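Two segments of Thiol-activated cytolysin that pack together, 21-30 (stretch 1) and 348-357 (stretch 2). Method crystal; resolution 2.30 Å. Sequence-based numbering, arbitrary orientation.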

# COMPACT_ATOMS: atom_id res chain seq x y z
N VAL A 21 31.33 21.19 -11.50
CA VAL A 21 31.72 22.53 -11.08
C VAL A 21 30.54 23.29 -10.46
O VAL A 21 30.71 24.04 -9.50
CB VAL A 21 32.37 23.29 -12.26
CG1 VAL A 21 31.37 23.61 -13.33
CG2 VAL A 21 32.98 24.56 -11.77
N MSE A 22 29.33 23.13 -10.99
CA MSE A 22 28.14 23.51 -10.23
C MSE A 22 27.34 22.22 -9.94
O MSE A 22 27.29 21.28 -10.76
CB MSE A 22 27.29 24.54 -10.96
CG MSE A 22 28.02 25.81 -11.38
SE MSE A 22 26.68 26.94 -12.32
CE MSE A 22 26.66 26.46 -14.02
N VAL A 23 26.75 22.15 -8.74
CA VAL A 23 25.99 20.98 -8.30
C VAL A 23 24.74 21.43 -7.57
O VAL A 23 24.81 22.26 -6.65
CB VAL A 23 26.82 20.08 -7.36
CG1 VAL A 23 27.25 20.89 -6.18
CG2 VAL A 23 25.98 18.86 -6.87
N PHE A 24 23.58 20.90 -7.98
CA PHE A 24 22.35 21.16 -7.24
C PHE A 24 22.52 20.59 -5.85
O PHE A 24 23.06 19.49 -5.68
CB PHE A 24 21.14 20.53 -7.94
CG PHE A 24 19.84 20.90 -7.32
CD1 PHE A 24 19.22 22.10 -7.63
CD2 PHE A 24 19.24 20.05 -6.39
CE1 PHE A 24 17.99 22.44 -7.02
CE2 PHE A 24 18.02 20.39 -5.78
CZ PHE A 24 17.39 21.57 -6.09
N ASN A 25 22.04 21.31 -4.84
CA ASN A 25 21.98 20.71 -3.52
C ASN A 25 20.56 20.65 -2.99
O ASN A 25 19.94 21.69 -2.74
CB ASN A 25 22.85 21.41 -2.51
CG ASN A 25 22.75 20.74 -1.16
OD1 ASN A 25 22.98 19.50 -1.00
ND2 ASN A 25 22.34 21.53 -0.17
N GLY A 26 20.07 19.43 -2.78
CA GLY A 26 18.73 19.23 -2.31
C GLY A 26 18.72 18.96 -0.83
O GLY A 26 19.76 18.85 -0.18
N THR A 27 17.51 18.91 -0.30
CA THR A 27 17.28 18.46 1.05
C THR A 27 17.81 17.05 1.26
O THR A 27 17.67 16.17 0.40
CB THR A 27 15.79 18.51 1.33
OG1 THR A 27 15.29 19.77 0.87
CG2 THR A 27 15.47 18.34 2.80
N SER A 28 18.40 16.83 2.40
CA SER A 28 18.61 15.47 2.86
C SER A 28 17.81 15.23 4.14
O SER A 28 17.68 16.11 4.99
CB SER A 28 20.08 15.20 3.09
OG SER A 28 20.20 14.22 4.11
N ILE A 29 17.24 14.06 4.23
CA ILE A 29 16.60 13.57 5.44
C ILE A 29 17.46 12.39 5.91
O ILE A 29 17.86 11.56 5.10
CB ILE A 29 15.15 13.14 5.17
CG1 ILE A 29 14.46 14.15 4.24
CG2 ILE A 29 14.41 12.99 6.50
CD1 ILE A 29 14.04 15.40 4.93
N SER A 30 17.80 12.35 7.17
CA SER A 30 18.76 11.31 7.59
C SER A 30 18.28 10.63 8.87
O SER A 30 18.75 10.92 9.97
CB SER A 30 20.15 11.92 7.76
OG SER A 30 20.15 12.89 8.81
N GLY A 348 23.84 22.62 -18.10
CA GLY A 348 22.65 22.08 -17.46
C GLY A 348 23.06 21.07 -16.41
O GLY A 348 23.96 20.26 -16.63
N VAL A 349 22.42 21.14 -15.25
CA VAL A 349 22.69 20.15 -14.22
C VAL A 349 21.45 19.29 -13.95
O VAL A 349 20.32 19.65 -14.29
CB VAL A 349 23.18 20.79 -12.91
CG1 VAL A 349 24.60 21.30 -13.11
CG2 VAL A 349 22.29 21.90 -12.46
N HIS A 350 21.73 18.12 -13.36
CA HIS A 350 20.80 17.21 -12.71
C HIS A 350 20.64 17.63 -11.27
O HIS A 350 21.59 18.09 -10.63
CB HIS A 350 21.36 15.78 -12.75
CG HIS A 350 20.37 14.71 -13.05
ND1 HIS A 350 19.62 14.70 -14.22
CD2 HIS A 350 20.01 13.60 -12.36
CE1 HIS A 350 18.84 13.63 -14.22
NE2 HIS A 350 19.06 12.95 -13.11
N GLY A 351 19.44 17.47 -10.74
CA GLY A 351 19.20 17.73 -9.34
C GLY A 351 18.55 16.55 -8.66
O GLY A 351 17.78 15.80 -9.27
N THR A 352 18.85 16.40 -7.38
CA THR A 352 18.19 15.41 -6.52
C THR A 352 17.79 16.08 -5.23
O THR A 352 18.51 16.95 -4.73
CB THR A 352 19.10 14.23 -6.17
OG1 THR A 352 19.31 13.41 -7.32
CG2 THR A 352 18.50 13.39 -5.02
N THR A 353 16.67 15.67 -4.65
CA THR A 353 16.23 16.21 -3.37
C THR A 353 15.34 15.15 -2.69
O THR A 353 14.59 14.46 -3.36
CB THR A 353 15.50 17.53 -3.57
OG1 THR A 353 15.21 18.14 -2.30
CG2 THR A 353 14.21 17.28 -4.36
N GLU A 354 15.45 15.03 -1.38
CA GLU A 354 14.69 14.06 -0.62
C GLU A 354 13.53 14.74 0.06
O GLU A 354 13.53 15.95 0.29
CB GLU A 354 15.57 13.34 0.40
CG GLU A 354 16.76 12.66 -0.26
CD GLU A 354 17.76 12.07 0.72
OE1 GLU A 354 17.70 12.44 1.92
OE2 GLU A 354 18.60 11.23 0.29
N TYR A 355 12.50 13.96 0.32
CA TYR A 355 11.30 14.45 0.97
C TYR A 355 10.61 13.28 1.66
O TYR A 355 10.91 12.11 1.40
CB TYR A 355 10.38 15.15 -0.03
CG TYR A 355 9.87 14.31 -1.17
CD1 TYR A 355 10.60 14.16 -2.33
CD2 TYR A 355 8.61 13.76 -1.11
CE1 TYR A 355 10.09 13.42 -3.41
CE2 TYR A 355 8.09 13.04 -2.16
CZ TYR A 355 8.84 12.86 -3.31
OH TYR A 355 8.33 12.11 -4.34
N VAL A 356 9.70 13.63 2.56
CA VAL A 356 8.86 12.67 3.27
C VAL A 356 7.46 12.67 2.66
O VAL A 356 6.71 13.64 2.83
CB VAL A 356 8.79 13.00 4.76
CG1 VAL A 356 7.97 11.96 5.45
CG2 VAL A 356 10.17 13.07 5.35
N ALA A 357 7.08 11.61 1.96
CA ALA A 357 5.72 11.51 1.42
C ALA A 357 4.85 10.93 2.52
O ALA A 357 5.22 9.90 3.10
CB ALA A 357 5.64 10.62 0.17
O HOH W 1 21.48 17.15 -6.17
O HOH W 2 23.69 18.64 -9.48
O HOH W 3 21.30 16.98 -3.35

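An extended segment without regular secondary structure runs nearly parallel to a β-strand, joined to it by waters at one end and by direct hydrogen bonds at the other. Around Phe-24, backbone groups of the two segments are bridged by water. Water 2 accepts from Phe-24 N (2.7 Å) and donates to His-350 O (2.5 Å); water 1 donates to Phe-24 O (2.9 Å) and accepts from Thr-352 N (3.0 Å). The Phe-24 side chain points toward the strand where Gly-351, lacking a side chain, lets Phe-24 CB come within 3.7 Å of Gly-351 CA; an ideal CB there would lie a tight 3.1 Å from Phe-24 CG.

At Gly-26 the CA atoms of the two segments come closest, Gly-26 CA lying 4.1 Å from Thr-353 CA. Gly-26 CA also lies 3.3 Å from Thr-352 O in a CA-H...O contact, and a CB would clash with that oxygen and with Thr-353 CA. Direct bonding follows: Thr-27 N donates to the side-chain hydroxyl oxygen Thr-353 OG1 (3.1 Å), with a bent angle of 136°, while Glu-354 N donates to Thr-27 O (3.1 Å). Glu-354 reaches farther along, its carboxylate OE1 accepting from Ile-29 N at 2.9 Å and a nearly straight 165°. Beyond it, branched aliphatic side chains meet loosely, Ile-29 CG2 lying 4.4 Å from Val-356 CG2.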